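Long-range contact in ATP-dependent RNA helicase HrpB (Escherichia coli, PDB 6EUD), which hydrolyses ATP to ADP and phosphate and binds single-stranded RNA, as a member of the DExH-box RNA helicases: residues Glu634-Trp646 with Ile718-Leu730. Residues are numbered along the deposited sequence; the frame is centred on the assembly and turned at random.
Sequences EQLRLRLLCAAKW and IAIRYHEDNPPAL
Gln635 grips the backbone of Tyr722 with both ends of its carboxamide. Its OE1 takes the amide hydrogen of Tyr722 N at 2.9 Å, in the carbonyl plane on a lone pair, while NE2 gives a nearly straight bond (174°) to Tyr722 O, reaching that oxygen from above its carbonyl plane. A bend at chi2 (-64°) turns the amide to this backbone, and a water links OE1 to Ile720 O. Replacing Gln635 by alanine would remove the carboxamide, and Tyr722 N and O would probably lose these partners, with the start of the turn freer to shift. Near the other end of the helix, Lys645 NZ donates to Glu724 O at 3.0 Å, and a second water lies between NZ and His723 O.

Apolar contacts centre on the Tyr722 ring. Arg639 CG sits over one face in a CH-pi contact, 3.5 Å from the centroid, and Ile720 CG2 covers the opposite face. Trp646 CZ3 meets Tyr722 CE1 at the ring edge, and Trp646 CH2 packs against Pro728 CD at 3.5 Å. Apart from the ring, Leu638 lies beside the loop backbone, CD1 near Tyr722 O and CD2 3.5 Å from Glu724 OE1.

Helix 631-646 thus packs against the hairpin connection between antiparallel strands 717-721 and 729-733, in the HrpB C-terminal region and away from the nucleotide site. Beyond it, Arg639 NE and Tyr722 OH bond to Leu706 O and Pro707 O, just past helix 696-705, while Trp646 and Pro728 both touch Val751 of strand 751-758.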
loop_
_atom_site.group_PDB
_atom_site.type_symbol
_atom_site.label_atom_id
_atom_site.label_comp_id
_atom_site.label_asym_id
_atom_site.label_seq_id
_atom_site.Cartn_x
_atom_site.Cartn_y
_atom_site.Cartn_z
ATOM N N GLU A 634 28.780 -23.900 -12.232
ATOM C CA GLU A 634 27.553 -24.252 -11.523
ATOM C C GLU A 634 27.836 -24.555 -10.060
ATOM O O GLU A 634 27.096 -24.122 -9.184
ATOM C CB GLU A 634 26.862 -25.455 -12.195
ATOM C CG GLU A 634 25.652 -25.999 -11.435
ATOM C CD GLU A 634 24.523 -24.960 -11.293
ATOM O OE1 GLU A 634 24.491 -23.989 -12.084
ATOM O OE2 GLU A 634 23.658 -25.120 -10.403
ATOM N N GLN A 635 28.905 -25.303 -9.795
ATOM C CA GLN A 635 29.316 -25.596 -8.416
ATOM C C GLN A 635 29.637 -24.301 -7.658
ATOM O O GLN A 635 29.278 -24.157 -6.489
ATOM C CB GLN A 635 30.525 -26.541 -8.394
ATOM C CG GLN A 635 30.145 -28.019 -8.543
ATOM C CD GLN A 635 29.302 -28.500 -7.383
ATOM O OE1 GLN A 635 29.788 -28.626 -6.246
ATOM N NE2 GLN A 635 28.020 -28.731 -7.646
ATOM N N LEU A 636 30.289 -23.356 -8.329
ATOM C CA LEU A 636 30.536 -22.054 -7.738
ATOM C C LEU A 636 29.207 -21.383 -7.390
ATOM O O LEU A 636 29.004 -20.932 -6.261
ATOM C CB LEU A 636 31.361 -21.158 -8.682
ATOM C CG LEU A 636 31.606 -19.711 -8.198
ATOM C CD1 LEU A 636 32.376 -19.635 -6.881
ATOM C CD2 LEU A 636 32.330 -18.905 -9.247
ATOM N N ARG A 637 28.290 -21.358 -8.348
ATOM C CA ARG A 637 26.976 -20.764 -8.097
ATOM C C ARG A 637 26.313 -21.437 -6.885
ATOM O O ARG A 637 25.828 -20.752 -6.007
ATOM C CB ARG A 637 26.067 -20.854 -9.321
ATOM C CG ARG A 637 24.819 -19.967 -9.174
ATOM C CD ARG A 637 23.811 -20.190 -10.292
ATOM N NE ARG A 637 23.331 -21.565 -10.293
ATOM C CZ ARG A 637 22.254 -21.985 -9.640
ATOM N NH1 ARG A 637 21.519 -21.127 -8.944
ATOM N NH2 ARG A 637 21.906 -23.262 -9.697
ATOM N N LEU A 638 26.357 -22.768 -6.821
ATOM C CA LEU A 638 25.807 -23.497 -5.689
ATOM C C LEU A 638 26.574 -23.181 -4.385
ATOM O O LEU A 638 25.967 -23.038 -3.313
ATOM C CB LEU A 638 25.819 -24.999 -5.987
ATOM C CG LEU A 638 24.817 -25.456 -7.045
ATOM C CD1 LEU A 638 24.987 -26.922 -7.437
ATOM C CD2 LEU A 638 23.419 -25.216 -6.522
ATOM N N ARG A 639 27.897 -23.049 -4.465
ATOM C CA ARG A 639 28.670 -22.687 -3.275
ATOM C C ARG A 639 28.290 -21.310 -2.758
ATOM O O ARG A 639 28.258 -21.084 -1.540
ATOM C CB ARG A 639 30.164 -22.746 -3.571
ATOM C CG ARG A 639 30.647 -24.189 -3.658
ATOM C CD ARG A 639 31.961 -24.306 -4.417
ATOM N NE ARG A 639 33.015 -23.622 -3.676
ATOM C CZ ARG A 639 34.094 -23.116 -4.250
ATOM N NH1 ARG A 639 34.247 -23.214 -5.568
ATOM N NH2 ARG A 639 34.995 -22.483 -3.515
ATOM N N LEU A 640 27.995 -20.386 -3.676
ATOM C CA LEU A 640 27.523 -19.052 -3.286
ATOM C C LEU A 640 26.159 -19.119 -2.581
ATOM O O LEU A 640 25.923 -18.416 -1.595
ATOM C CB LEU A 640 27.455 -18.130 -4.505
ATOM C CG LEU A 640 28.857 -17.712 -4.960
ATOM C CD1 LEU A 640 28.818 -16.963 -6.307
ATOM C CD2 LEU A 640 29.527 -16.877 -3.855
ATOM N N LEU A 641 25.280 -19.985 -3.076
ATOM C CA LEU A 641 23.985 -20.189 -2.457
ATOM C C LEU A 641 24.174 -20.730 -1.048
ATOM O O LEU A 641 23.525 -20.238 -0.116
ATOM C CB LEU A 641 23.113 -21.155 -3.260
ATOM C CG LEU A 641 22.526 -20.687 -4.587
ATOM C CD1 LEU A 641 21.701 -21.814 -5.236
ATOM C CD2 LEU A 641 21.694 -19.424 -4.393
ATOM N N CYS A 642 25.050 -21.737 -0.896
ATOM C CA CYS A 642 25.264 -22.379 0.411
ATOM C C CYS A 642 25.943 -21.454 1.413
ATOM O O CYS A 642 25.556 -21.432 2.573
ATOM C CB CYS A 642 26.073 -23.666 0.253
ATOM S SG CYS A 642 25.091 -24.926 -0.589
ATOM N N ALA A 643 26.935 -20.687 0.965
ATOM C CA ALA A 643 27.578 -19.667 1.809
ATOM C C ALA A 643 26.565 -18.714 2.424
ATOM O O ALA A 643 26.695 -18.336 3.589
ATOM C CB ALA A 643 28.611 -18.869 1.006
ATOM N N ALA A 644 25.555 -18.319 1.643
ATOM C CA ALA A 644 24.567 -17.367 2.149
ATOM C C ALA A 644 23.706 -18.015 3.240
ATOM O O ALA A 644 23.196 -17.317 4.120
ATOM C CB ALA A 644 23.698 -16.829 1.021
ATOM N N LYS A 645 23.553 -19.341 3.188
ATOM C CA LYS A 645 22.845 -20.064 4.249
ATOM C C LYS A 645 23.730 -20.306 5.469
ATOM O O LYS A 645 23.317 -20.087 6.588
ATOM C CB LYS A 645 22.335 -21.413 3.748
ATOM C CG LYS A 645 21.273 -21.330 2.702
ATOM C CD LYS A 645 20.701 -22.706 2.403
ATOM C CE LYS A 645 21.770 -23.715 2.021
ATOM N NZ LYS A 645 21.142 -25.033 1.732
ATOM N N TRP A 646 24.950 -20.776 5.240
ATOM C CA TRP A 646 25.784 -21.280 6.327
ATOM C C TRP A 646 26.683 -20.200 6.922
ATOM O O TRP A 646 27.077 -20.301 8.082
ATOM C CB TRP A 646 26.648 -22.446 5.838
ATOM C CG TRP A 646 25.866 -23.537 5.197
ATOM C CD1 TRP A 646 24.553 -23.856 5.423
ATOM C CD2 TRP A 646 26.342 -24.453 4.199
ATOM N NE1 TRP A 646 24.193 -24.919 4.628
ATOM C CE2 TRP A 646 25.266 -25.302 3.873
ATOM C CE3 TRP A 646 27.565 -24.632 3.556
ATOM C CZ2 TRP A 646 25.384 -26.313 2.926
ATOM C CZ3 TRP A 646 27.681 -25.649 2.612
ATOM C CH2 TRP A 646 26.595 -26.468 2.307
ATOM N N ILE A 718 39.915 -34.642 -2.478
ATOM C CA ILE A 718 38.629 -35.165 -2.934
ATOM C C ILE A 718 37.610 -34.022 -3.128
ATOM O O ILE A 718 37.472 -33.139 -2.266
ATOM C CB ILE A 718 38.051 -36.207 -1.951
ATOM C CG1 ILE A 718 39.108 -37.242 -1.536
ATOM C CG2 ILE A 718 36.833 -36.886 -2.552
ATOM C CD1 ILE A 718 39.768 -37.967 -2.697
ATOM N N ALA A 719 36.912 -34.045 -4.262
ATOM C CA ALA A 719 35.945 -33.010 -4.611
ATOM C C ALA A 719 34.748 -33.040 -3.678
ATOM O O ALA A 719 34.186 -34.099 -3.412
ATOM C CB ALA A 719 35.482 -33.180 -6.048
ATOM N N ILE A 720 34.366 -31.877 -3.173
ATOM C CA ILE A 720 33.128 -31.750 -2.435
ATOM C C ILE A 720 31.986 -31.442 -3.415
ATOM O O ILE A 720 32.140 -30.617 -4.310
ATOM C CB ILE A 720 33.242 -30.653 -1.379
ATOM C CG1 ILE A 720 34.313 -31.026 -0.340
ATOM C CG2 ILE A 720 31.894 -30.379 -0.742
ATOM C CD1 ILE A 720 34.454 -30.001 0.793
ATOM N N ARG A 721 30.857 -32.118 -3.255
ATOM C CA ARG A 721 29.727 -31.955 -4.153
ATOM C C ARG A 721 28.675 -31.085 -3.473
ATOM O O ARG A 721 27.977 -31.517 -2.546
ATOM C CB ARG A 721 29.147 -33.330 -4.545
ATOM C CG ARG A 721 28.158 -33.327 -5.727
ATOM C CD ARG A 721 27.052 -34.401 -5.550
ATOM N NE ARG A 721 27.635 -35.673 -5.143
ATOM C CZ ARG A 721 27.054 -36.559 -4.341
ATOM N NH1 ARG A 721 25.848 -36.338 -3.829
ATOM N NH2 ARG A 721 27.702 -37.671 -4.040
ATOM N N TYR A 722 28.577 -29.836 -3.902
ATOM C CA TYR A 722 27.596 -28.955 -3.292
ATOM C C TYR A 722 26.260 -29.088 -3.993
ATOM O O TYR A 722 26.169 -29.559 -5.131
ATOM C CB TYR A 722 28.069 -27.502 -3.324
ATOM C CG TYR A 722 29.287 -27.256 -2.469
ATOM C CD1 TYR A 722 29.163 -26.870 -1.143
ATOM C CD2 TYR A 722 30.568 -27.446 -2.984
ATOM C CE1 TYR A 722 30.287 -26.657 -0.361
ATOM C CE2 TYR A 722 31.683 -27.225 -2.222
ATOM C CZ TYR A 722 31.535 -26.833 -0.914
ATOM O OH TYR A 722 32.644 -26.627 -0.155
ATOM N N HIS A 723 25.227 -28.669 -3.286
ATOM C CA HIS A 723 23.870 -28.791 -3.749
ATOM C C HIS A 723 23.058 -27.650 -3.139
ATOM O O HIS A 723 23.376 -27.176 -2.037
ATOM C CB HIS A 723 23.303 -30.152 -3.365
ATOM C CG HIS A 723 21.989 -30.458 -4.001
ATOM N ND1 HIS A 723 20.794 -29.990 -3.495
ATOM C CD2 HIS A 723 21.675 -31.182 -5.102
ATOM C CE1 HIS A 723 19.802 -30.416 -4.258
ATOM N NE2 HIS A 723 20.307 -31.141 -5.236
ATOM N N GLU A 724 22.019 -27.204 -3.843
ATOM C CA GLU A 724 21.228 -26.066 -3.368
ATOM C C GLU A 724 20.543 -26.398 -2.053
ATOM O O GLU A 724 20.434 -25.526 -1.192
ATOM C CB GLU A 724 20.198 -25.604 -4.423
ATOM C CG GLU A 724 19.119 -26.604 -4.794
ATOM C CD GLU A 724 19.447 -27.425 -6.047
ATOM O OE1 GLU A 724 20.596 -27.363 -6.548
ATOM O OE2 GLU A 724 18.538 -28.139 -6.534
ATOM N N ASP A 725 20.126 -27.660 -1.897
ATOM C CA ASP A 725 19.355 -28.110 -0.740
ATOM C C ASP A 725 20.058 -29.207 0.093
ATOM O O ASP A 725 20.054 -29.152 1.326
ATOM C CB ASP A 725 17.975 -28.626 -1.195
ATOM C CG ASP A 725 17.068 -27.515 -1.728
ATOM O OD1 ASP A 725 17.091 -26.388 -1.176
ATOM O OD2 ASP A 725 16.346 -27.766 -2.717
ATOM N N ASN A 726 20.628 -30.213 -0.564
ATOM C CA ASN A 726 21.232 -31.337 0.153
ATOM C C ASN A 726 22.526 -30.933 0.855
ATOM O O ASN A 726 23.210 -29.999 0.419
ATOM C CB ASN A 726 21.522 -32.512 -0.799
ATOM C CG ASN A 726 20.278 -33.011 -1.527
ATOM O OD1 ASN A 726 19.157 -32.895 -1.032
ATOM N ND2 ASN A 726 20.480 -33.578 -2.715
ATOM N N PRO A 727 22.874 -31.634 1.947
ATOM C CA PRO A 727 24.187 -31.379 2.556
ATOM C C PRO A 727 25.342 -31.592 1.572
ATOM O O PRO A 727 25.239 -32.421 0.673
ATOM C CB PRO A 727 24.245 -32.388 3.712
ATOM C CG PRO A 727 22.796 -32.654 4.048
ATOM C CD PRO A 727 22.081 -32.609 2.717
ATOM N N PRO A 728 26.435 -30.837 1.738
ATOM C CA PRO A 728 27.614 -31.049 0.892
ATOM C C PRO A 728 28.148 -32.473 1.066
ATOM O O PRO A 728 28.252 -32.973 2.203
ATOM C CB PRO A 728 28.607 -30.001 1.399
ATOM C CG PRO A 728 28.172 -29.737 2.821
ATOM C CD PRO A 728 26.693 -29.905 2.850
ATOM N N ALA A 729 28.458 -33.130 -0.047
ATOM C CA ALA A 729 28.827 -34.537 0.021
ATOM C C ALA A 729 30.272 -34.774 -0.403
ATOM O O ALA A 729 30.852 -34.035 -1.197
ATOM C CB ALA A 729 27.885 -35.372 -0.825
ATOM N N LEU A 730 30.852 -35.829 0.128
ATOM C CA LEU A 730 32.218 -36.168 -0.208
ATOM C C LEU A 730 32.341 -37.665 -0.465
ATOM O O LEU A 730 32.261 -38.468 0.471
ATOM C CB LEU A 730 33.150 -35.746 0.923
ATOM C CG LEU A 730 34.636 -35.883 0.635
ATOM C CD1 LEU A 730 35.210 -34.560 0.149
ATOM C CD2 LEU A 730 35.322 -36.364 1.871
HETATM O O HOH W 1 32.603 -28.050 -5.802
HETATM O O HOH W 2 22.548 -27.267 0.520
#